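Interleukin-1beta (PDB 2WRY) probably acts as a secreted inflammatory cytokine that binds the interleukin-1 receptor through its C-terminal beta-trefoil domain. Local coordinates at residues I14-Q19 with V152-Y157; L46-Y51 with V67-K72; C80-T85 with A126-W131. All coordinates share one frame; numbering follows the deposited sequence.

Contact 1: I14-Q19 with V152-Y157; sequences IFDINQ and VNIATY
The carboxylate of D16, packed against I154, has its OD2 gripped by two groups: K20 NZ in a salt bridge and T135 OG1 in a hydrogen bond. I154 covers the same group with carbon, its CD1 standing 3.7 Å from D16 OD2. The other oxygen, D16 OD1, accepts from N18 N at 2.9 Å, which makes an Asx turn at the head of the type I turn D16-Q19. That donor is 46° out of the carboxylate plane, above it rather than within it. With CG of D16 between its own backbone N and carbonyl carbon (chi1 75°), OD1 comes within bonding distance of N18 N. An alanine here would probably leave N18 N, the K20 ammonium and T135 OG1 without this partner and take away the carboxylate that I154 CD1 packs against. The two segments bring the first strand of the domain, 4-16, beside the last, 157-160, as expected where a beta-trefoil barrel closes on itself. D16 and Y157 form an antiparallel non-hydrogen-bonded pair, CA to CA 4.2 Å. Just past it, I17 N reaches T156 O at 3.0 Å, but the N-H...O angle of 127° marks the bond as weak. Y157 takes up the inner side of the contact: F15 O lies at the ring edge, near its plane, while I14 CD1 comes obliquely to within 3.8 Å of Y157 CD1. The Y157 hydroxyl makes a weak hydrogen bond to I133 O. On the outer side I17 straddles two residues, its CG2 being 3.8 Å from I154 CG2 and its CD1 lying alongside T156 CG2. I154 in turn crosses D16 at about a right angle and brings CD1 within 3.8 Å of N18 CB.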
loop_
_atom_site.group_PDB
_atom_site.type_symbol
_atom_site.label_atom_id
_atom_site.label_comp_id
_atom_site.label_asym_id
_atom_site.label_seq_id
_atom_site.Cartn_x
_atom_site.Cartn_y
_atom_site.Cartn_z
ATOM N N ILE A 14 3.450 3.977 -9.065
ATOM C CA ILE A 14 3.432 4.727 -7.804
ATOM C C ILE A 14 4.822 5.224 -7.459
ATOM O O ILE A 14 5.808 4.516 -7.649
ATOM C CB ILE A 14 2.871 3.865 -6.646
ATOM C CG1 ILE A 14 2.816 4.672 -5.337
ATOM C CG2 ILE A 14 3.661 2.544 -6.502
ATOM C CD1 ILE A 14 2.017 3.996 -4.207
ATOM N N PHE A 15 4.892 6.479 -7.009
ATOM C CA PHE A 15 6.121 7.046 -6.478
ATOM C C PHE A 15 5.732 7.765 -5.197
ATOM O O PHE A 15 4.625 8.275 -5.098
ATOM C CB PHE A 15 6.685 8.100 -7.441
ATOM C CG PHE A 15 7.261 7.526 -8.693
ATOM C CD1 PHE A 15 8.613 7.199 -8.759
ATOM C CD2 PHE A 15 6.448 7.297 -9.802
ATOM C CE1 PHE A 15 9.174 6.659 -9.932
ATOM C CE2 PHE A 15 6.993 6.738 -10.969
ATOM C CZ PHE A 15 8.351 6.426 -11.026
ATOM N N ASP A 16 6.640 7.835 -4.234
ATOM C CA ASP A 16 6.392 8.723 -3.098
ATOM C C ASP A 16 6.690 10.161 -3.487
ATOM O O ASP A 16 7.145 10.418 -4.612
ATOM C CB ASP A 16 7.078 8.246 -1.810
ATOM C CG ASP A 16 8.576 8.474 -1.775
ATOM O OD1 ASP A 16 9.151 9.257 -2.592
ATOM O OD2 ASP A 16 9.215 7.835 -0.887
ATOM N N ILE A 17 6.430 11.095 -2.569
ATOM C CA ILE A 17 6.559 12.531 -2.861
ATOM C C ILE A 17 8.001 13.012 -3.083
ATOM O O ILE A 17 8.229 14.167 -3.538
ATOM C CB ILE A 17 5.863 13.377 -1.710
ATOM C CG1 ILE A 17 5.223 14.604 -2.318
ATOM C CG2 ILE A 17 6.810 13.679 -0.512
ATOM C CD1 ILE A 17 4.028 14.243 -3.157
ATOM N N ASN A 18 8.972 12.155 -2.785
ATOM C CA ASN A 18 10.361 12.453 -3.056
ATOM C C ASN A 18 10.873 11.636 -4.235
ATOM O O ASN A 18 12.083 11.508 -4.427
ATOM C CB ASN A 18 11.213 12.190 -1.824
ATOM C CG ASN A 18 12.565 12.867 -1.916
ATOM O OD1 ASN A 18 12.657 14.101 -2.136
ATOM N ND2 ASN A 18 13.617 12.093 -1.730
ATOM N N GLN A 19 9.934 11.076 -5.001
ATOM C CA GLN A 19 10.204 10.348 -6.257
ATOM C C GLN A 19 10.912 9.015 -6.066
ATOM O O GLN A 19 11.533 8.502 -7.010
ATOM C CB GLN A 19 10.939 11.224 -7.299
ATOM C CG GLN A 19 10.324 12.647 -7.467
ATOM C CD GLN A 19 11.095 13.702 -6.672
ATOM O OE1 GLN A 19 12.321 13.779 -6.756
ATOM N NE2 GLN A 19 10.382 14.497 -5.891
ATOM N N VAL A 152 8.776 12.599 9.725
ATOM C CA VAL A 152 10.060 11.869 9.598
ATOM C C VAL A 152 9.883 10.532 8.871
ATOM O O VAL A 152 10.539 9.519 9.144
ATOM C CB VAL A 152 10.814 11.694 10.959
ATOM C CG1 VAL A 152 12.287 11.422 10.709
ATOM C CG2 VAL A 152 10.646 12.921 11.835
ATOM N N ASN A 153 8.952 10.571 7.935
ATOM C CA ASN A 153 8.728 9.513 6.934
ATOM C C ASN A 153 7.895 10.168 5.836
ATOM O O ASN A 153 7.476 11.342 5.963
ATOM C CB ASN A 153 7.967 8.315 7.538
ATOM C CG ASN A 153 6.598 8.701 8.066
ATOM O OD1 ASN A 153 5.698 9.022 7.301
ATOM N ND2 ASN A 153 6.441 8.673 9.403
ATOM N N ILE A 154 7.638 9.426 4.767
ATOM C CA ILE A 154 6.797 9.951 3.695
ATOM C C ILE A 154 5.581 9.029 3.617
ATOM O O ILE A 154 5.730 7.816 3.467
ATOM C CB ILE A 154 7.543 9.973 2.360
ATOM C CG1 ILE A 154 8.680 11.009 2.422
ATOM C CG2 ILE A 154 6.579 10.267 1.220
ATOM C CD1 ILE A 154 9.718 10.775 1.381
ATOM N N ALA A 155 4.388 9.603 3.710
ATOM C CA ALA A 155 3.155 8.808 3.626
ATOM C C ALA A 155 2.260 9.327 2.484
ATOM O O ALA A 155 1.087 9.010 2.428
ATOM C CB ALA A 155 2.392 8.796 4.975
ATOM N N THR A 156 2.867 10.084 1.574
ATOM C CA THR A 156 2.171 10.752 0.473
ATOM C C THR A 156 2.779 10.266 -0.839
ATOM O O THR A 156 4.026 10.256 -0.991
ATOM C CB THR A 156 2.327 12.308 0.567
ATOM O OG1 THR A 156 1.838 12.776 1.842
ATOM C CG2 THR A 156 1.547 13.000 -0.561
ATOM N N TYR A 157 1.887 9.902 -1.767
ATOM C CA TYR A 157 2.260 9.250 -3.043
ATOM C C TYR A 157 1.626 9.946 -4.218
ATOM O O TYR A 157 0.628 10.660 -4.095
ATOM C CB TYR A 157 1.828 7.752 -3.035
ATOM C CG TYR A 157 2.433 7.006 -1.877
ATOM C CD1 TYR A 157 3.738 6.455 -1.951
ATOM C CD2 TYR A 157 1.753 6.941 -0.666
ATOM C CE1 TYR A 157 4.335 5.834 -0.831
ATOM C CE2 TYR A 157 2.337 6.333 0.449
ATOM C CZ TYR A 157 3.609 5.794 0.372
ATOM O OH TYR A 157 4.135 5.178 1.493
#

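Contact 2: L46-Y51 with V67-K72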
loop_
_atom_site.group_PDB
_atom_site.type_symbol
_atom_site.label_atom_id
_atom_site.label_comp_id
_atom_site.label_asym_id
_atom_site.label_seq_id
_atom_site.Cartn_x
_atom_site.Cartn_y
_atom_site.Cartn_z
ATOM N N LEU A 46 1.267 -1.264 -8.873
ATOM C CA LEU A 46 0.214 -1.776 -7.996
ATOM C C LEU A 46 -1.020 -2.128 -8.802
ATOM O O LEU A 46 -1.453 -1.350 -9.659
ATOM C CB LEU A 46 -0.167 -0.749 -6.909
ATOM C CG LEU A 46 0.945 -0.313 -5.952
ATOM C CD1 LEU A 46 0.383 0.631 -4.884
ATOM C CD2 LEU A 46 1.639 -1.536 -5.258
ATOM N N ASN A 47 -1.599 -3.288 -8.533
ATOM C CA ASN A 47 -2.889 -3.597 -9.114
ATOM C C ASN A 47 -3.855 -3.277 -7.988
ATOM O O ASN A 47 -3.970 -4.046 -7.018
ATOM C CB ASN A 47 -2.982 -5.075 -9.515
ATOM C CG ASN A 47 -3.686 -5.269 -10.867
ATOM O OD1 ASN A 47 -4.476 -4.422 -11.327
ATOM N ND2 ASN A 47 -3.456 -6.426 -11.473
ATOM N N ILE A 48 -4.483 -2.114 -8.079
ATOM C CA ILE A 48 -5.357 -1.616 -7.017
ATOM C C ILE A 48 -6.772 -2.127 -7.202
ATOM O O ILE A 48 -7.464 -1.760 -8.163
ATOM C CB ILE A 48 -5.332 -0.076 -6.916
ATOM C CG1 ILE A 48 -3.879 0.384 -6.696
ATOM C CG2 ILE A 48 -6.273 0.382 -5.775
ATOM C CD1 ILE A 48 -3.713 1.873 -6.404
ATOM N N ALA A 49 -7.181 -3.030 -6.312
ATOM C CA ALA A 49 -8.537 -3.592 -6.387
ATOM C C ALA A 49 -9.475 -2.676 -5.633
ATOM O O ALA A 49 -9.315 -2.469 -4.417
ATOM C CB ALA A 49 -8.581 -4.964 -5.750
ATOM N N LEU A 50 -10.445 -2.122 -6.342
ATOM C CA LEU A 50 -11.445 -1.290 -5.702
ATOM C C LEU A 50 -12.608 -2.113 -5.177
ATOM O O LEU A 50 -13.128 -2.980 -5.888
ATOM C CB LEU A 50 -11.921 -0.210 -6.692
ATOM C CG LEU A 50 -12.990 0.790 -6.281
ATOM C CD1 LEU A 50 -12.496 1.635 -5.116
ATOM C CD2 LEU A 50 -13.404 1.643 -7.509
ATOM N N TYR A 51 -13.015 -1.829 -3.939
ATOM C CA TYR A 51 -14.141 -2.505 -3.291
ATOM C C TYR A 51 -15.303 -1.542 -3.078
ATOM O O TYR A 51 -15.098 -0.324 -2.990
ATOM C CB TYR A 51 -13.679 -3.105 -1.942
ATOM C CG TYR A 51 -12.815 -4.334 -2.148
ATOM C CD1 TYR A 51 -13.362 -5.630 -2.033
ATOM C CD2 TYR A 51 -11.465 -4.214 -2.494
ATOM C CE1 TYR A 51 -12.566 -6.768 -2.276
ATOM C CE2 TYR A 51 -10.674 -5.331 -2.722
ATOM C CZ TYR A 51 -11.232 -6.602 -2.611
ATOM O OH TYR A 51 -10.417 -7.682 -2.859
ATOM N N VAL A 67 -9.688 -0.222 -0.795
ATOM C CA VAL A 67 -8.937 -0.916 -1.841
ATOM C C VAL A 67 -8.064 -2.013 -1.255
ATOM O O VAL A 67 -7.709 -1.963 -0.071
ATOM C CB VAL A 67 -8.011 0.051 -2.650
ATOM C CG1 VAL A 67 -8.814 1.130 -3.353
ATOM C CG2 VAL A 67 -6.921 0.711 -1.739
ATOM N N ALA A 68 -7.716 -3.011 -2.088
ATOM C CA ALA A 68 -6.608 -3.914 -1.751
ATOM C C ALA A 68 -5.476 -3.563 -2.709
ATOM O O ALA A 68 -5.740 -3.158 -3.851
ATOM C CB ALA A 68 -6.996 -5.378 -1.898
ATOM N N LEU A 69 -4.233 -3.736 -2.258
ATOM C CA LEU A 69 -3.050 -3.321 -3.033
ATOM C C LEU A 69 -2.253 -4.548 -3.448
ATOM O O LEU A 69 -1.558 -5.155 -2.633
ATOM C CB LEU A 69 -2.195 -2.370 -2.221
ATOM C CG LEU A 69 -2.963 -1.131 -1.743
ATOM C CD1 LEU A 69 -2.054 -0.287 -0.875
ATOM C CD2 LEU A 69 -3.460 -0.331 -2.954
ATOM N N GLY A 70 -2.412 -4.932 -4.717
ATOM C CA GLY A 70 -1.709 -6.076 -5.266
ATOM C C GLY A 70 -0.364 -5.635 -5.825
ATOM O O GLY A 70 -0.241 -4.546 -6.395
ATOM N N ILE A 71 0.657 -6.453 -5.605
ATOM C CA ILE A 71 1.991 -6.172 -6.125
ATOM C C ILE A 71 2.028 -6.820 -7.502
ATOM O O ILE A 71 2.161 -8.058 -7.597
ATOM C CB ILE A 71 3.092 -6.768 -5.211
ATOM C CG1 ILE A 71 2.871 -6.374 -3.738
ATOM C CG2 ILE A 71 4.475 -6.329 -5.693
ATOM C CD1 ILE A 71 2.693 -4.846 -3.544
ATOM N N LYS A 72 1.847 -5.999 -8.545
ATOM C CA LYS A 72 1.532 -6.489 -9.884
ATOM C C LYS A 72 2.621 -7.412 -10.419
ATOM O O LYS A 72 3.800 -7.066 -10.440
ATOM C CB LYS A 72 1.301 -5.320 -10.848
ATOM C CG LYS A 72 0.886 -5.793 -12.235
ATOM C CD LYS A 72 0.425 -4.550 -13.007
ATOM C CE LYS A 72 -0.281 -4.922 -14.318
ATOM N NZ LYS A 72 0.579 -5.740 -15.189
#
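I48 and V67 mark the tightest side-chain packing of this strand pair, with I48 CG2 3.6 Å from V67 CG1 as the two side chains cross obliquely. I48 also meets L69, which lies beside it pointing the same way, I48 CG1 to L69 CD2 at 3.8 Å. CG2 of I48, anti to the backbone N, is the branch that meets V67; CG1 (chi1 -57°) is the one that meets L69. L46 and I71 extend this apolar face, and F12, M78 and F110 from neighbouring strands pack on it. The register is regular antiparallel: N47 with G70 and A49 with A68 are the hydrogen-bonded pairs, each closed by two bonds. The A49 N to A68 O bond, 2.9 Å, lies in the carbonyl plane, whereas N47 N stands 35° above that of G70.

The other face is thinner. A49 CB and A68 CB are 4.2 Å apart, and the Y51 ring comes obliquely to A68, Y51 CE2 to A68 CB at 3.8 Å, with its hydroxyl bonded to M97 O. The solvent side is at K72 and N47: K72 passes N47 with its aliphatic stem, K72 CB to N47 N at 4.2 Å, and its ammonium points off from the strand pair. The contact thus divides its chemistry, paired backbone polar groups satisfying one another between the strands while branched carbon side chains of one face join the interior of the beta-trefoil.

Contact 3: C80-T85 with A126-W131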
loop_
_atom_site.group_PDB
_atom_site.type_symbol
_atom_site.label_atom_id
_atom_site.label_comp_id
_atom_site.label_asym_id
_atom_site.label_seq_id
_atom_site.Cartn_x
_atom_site.Cartn_y
_atom_site.Cartn_z
ATOM N N CYS A 80 -1.912 -5.460 6.679
ATOM C CA CYS A 80 -1.411 -4.976 7.966
ATOM C C CYS A 80 -1.783 -5.965 9.033
ATOM O O CYS A 80 -2.950 -6.346 9.158
ATOM C CB CYS A 80 -2.059 -3.641 8.282
ATOM S SG CYS A 80 -1.579 -2.429 7.104
ATOM N N VAL A 81 -0.793 -6.361 9.821
ATOM C CA VAL A 81 -1.020 -7.365 10.862
ATOM C C VAL A 81 -0.186 -7.039 12.075
ATOM O O VAL A 81 0.817 -6.308 11.975
ATOM C CB VAL A 81 -0.668 -8.796 10.378
ATOM C CG1 VAL A 81 -1.530 -9.223 9.179
ATOM C CG2 VAL A 81 0.816 -8.949 10.083
ATOM N N MET A 82 -0.586 -7.597 13.228
ATOM C CA MET A 82 0.243 -7.460 14.414
ATOM C C MET A 82 1.404 -8.446 14.328
ATOM O O MET A 82 1.207 -9.644 14.033
ATOM C CB MET A 82 -0.563 -7.791 15.669
ATOM C CG MET A 82 0.152 -7.365 16.917
ATOM S SD MET A 82 0.103 -5.593 17.118
ATOM C CE MET A 82 -1.562 -5.296 17.733
ATOM N N SER A 83 2.592 -7.944 14.613
ATOM C CA SER A 83 3.785 -8.771 14.753
ATOM C C SER A 83 4.448 -8.402 16.069
ATOM O O SER A 83 4.902 -7.268 16.279
ATOM C CB SER A 83 4.759 -8.552 13.586
ATOM O OG SER A 83 5.893 -9.416 13.724
ATOM N N GLY A 84 4.487 -9.383 16.959
ATOM C CA GLY A 84 4.816 -9.139 18.317
ATOM C C GLY A 84 3.630 -8.360 18.844
ATOM O O GLY A 84 2.458 -8.853 18.871
ATOM N N THR A 85 3.965 -7.155 19.270
ATOM C CA THR A 85 3.009 -6.169 19.768
ATOM C C THR A 85 2.993 -4.910 18.890
ATOM O O THR A 85 2.543 -3.854 19.334
ATOM C CB THR A 85 3.347 -5.736 21.220
ATOM O OG1 THR A 85 4.653 -5.126 21.226
ATOM C CG2 THR A 85 3.276 -6.953 22.210
ATOM N N ALA A 126 -7.381 -0.223 6.997
ATOM C CA ALA A 126 -8.708 -0.452 7.577
ATOM C C ALA A 126 -8.631 -1.283 8.858
ATOM O O ALA A 126 -9.478 -1.113 9.765
ATOM C CB ALA A 126 -9.658 -1.129 6.568
ATOM N N ALA A 127 -7.662 -2.202 8.925
ATOM C CA ALA A 127 -7.495 -3.071 10.096
ATOM C C ALA A 127 -6.868 -2.306 11.239
ATOM O O ALA A 127 -7.132 -2.613 12.413
ATOM C CB ALA A 127 -6.651 -4.280 9.754
ATOM N N PHE A 128 -6.036 -1.321 10.891
ATOM C CA PHE A 128 -5.340 -0.474 11.868
ATOM C C PHE A 128 -5.618 0.997 11.571
ATOM O O PHE A 128 -4.726 1.698 11.102
ATOM C CB PHE A 128 -3.825 -0.723 11.843
ATOM C CG PHE A 128 -3.432 -2.069 12.387
ATOM C CD1 PHE A 128 -2.907 -2.207 13.681
ATOM C CD2 PHE A 128 -3.585 -3.215 11.591
ATOM C CE1 PHE A 128 -2.544 -3.482 14.167
ATOM C CE2 PHE A 128 -3.226 -4.481 12.081
ATOM C CZ PHE A 128 -2.707 -4.602 13.364
ATOM N N PRO A 129 -6.846 1.468 11.855
ATOM C CA PRO A 129 -7.152 2.872 11.583
ATOM C C PRO A 129 -6.121 3.799 12.243
ATOM O O PRO A 129 -5.647 3.513 13.366
ATOM C CB PRO A 129 -8.561 3.073 12.183
ATOM C CG PRO A 129 -9.109 1.716 12.433
ATOM C CD PRO A 129 -8.007 0.720 12.387
ATOM N N GLY A 130 -5.746 4.876 11.530
ATOM C CA GLY A 130 -4.715 5.769 12.039
ATOM C C GLY A 130 -3.316 5.401 11.606
ATOM O O GLY A 130 -2.372 6.174 11.819
ATOM N N TRP A 131 -3.182 4.234 10.958
ATOM C CA TRP A 131 -1.901 3.779 10.404
ATOM C C TRP A 131 -1.893 3.876 8.888
ATOM O O TRP A 131 -2.877 3.519 8.222
ATOM C CB TRP A 131 -1.591 2.343 10.856
ATOM C CG TRP A 131 -1.303 2.331 12.330
ATOM C CD1 TRP A 131 -2.209 2.475 13.361
ATOM C CD2 TRP A 131 -0.023 2.160 12.938
ATOM N NE1 TRP A 131 -1.551 2.428 14.576
ATOM C CE2 TRP A 131 -0.209 2.231 14.338
ATOM C CE3 TRP A 131 1.263 1.961 12.434
ATOM C CZ2 TRP A 131 0.857 2.121 15.231
ATOM C CZ3 TRP A 131 2.313 1.881 13.297
ATOM C CH2 TRP A 131 2.106 1.935 14.703
#
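F128, C80 and M82 account for most of the buried surface, and F128 carries the largest share, its ring pushed from the 126-131 loop against the strand end at C80-M82. CG of F128 is anti to the carbonyl carbon (chi1 -70°), with CB pointing toward the strand. C80 meets the ring at two atoms. Its CB, out of the ring plane, stands 3.7 Å from F128 CD2, and its carbonyl oxygen lies at the ring edge, near the plane, C80 O to F128 CE2 measuring 3.5 Å. The far end of the ring touches peptide atoms: F128 CZ is 3.7 Å from M82 N and equally close to V81 C, both approached obliquely.

M82 adds a contact through its methyl. Its chain bends at chi2 (74°) and chi3 (78°), folding the methyl back so that CE comes to 4.1 Å from F128 CE1, with the two side chains crossing at about a right angle. The type II turn F128-W131, closed by W131 N bonding to F128 O at 3.0 Å, reverses the chain right after F128, and G130 takes a positive phi in it. F128 N is held by S125 OG, and P87 of strand 86-93 also touches the F128 side chain. In the beta-trefoil this joins strand 76-83 to the connection between strands 120-125 and 132-134. No hydrogen bond crosses between the segments, so the loop is probably held to the strand by dispersion, helped by the weakly positive ring edge facing C80 O.

In the fold
Contact 2 is the core contact: nine of its twelve touching residues are buried, and it pairs two strands that are neighbours in the main sheet. Contact 1 is partly buried, and contact 3 lies at the surface, where a loop leans on a strand end. All three reach the same sheet, yet their chemistry changes with place: regular backbone bonds and aliphatic packing in contact 2, a charged carboxylate and one weak backbone bond in contact 1, a single aromatic ring without cross-segment bonds in contact 3. Contacts 1 and 2 touch through I14 CD1 and L46 CD1, 3.8 Å apart; contact 3 stays about 7 Å from contact 2 at the nearest atoms.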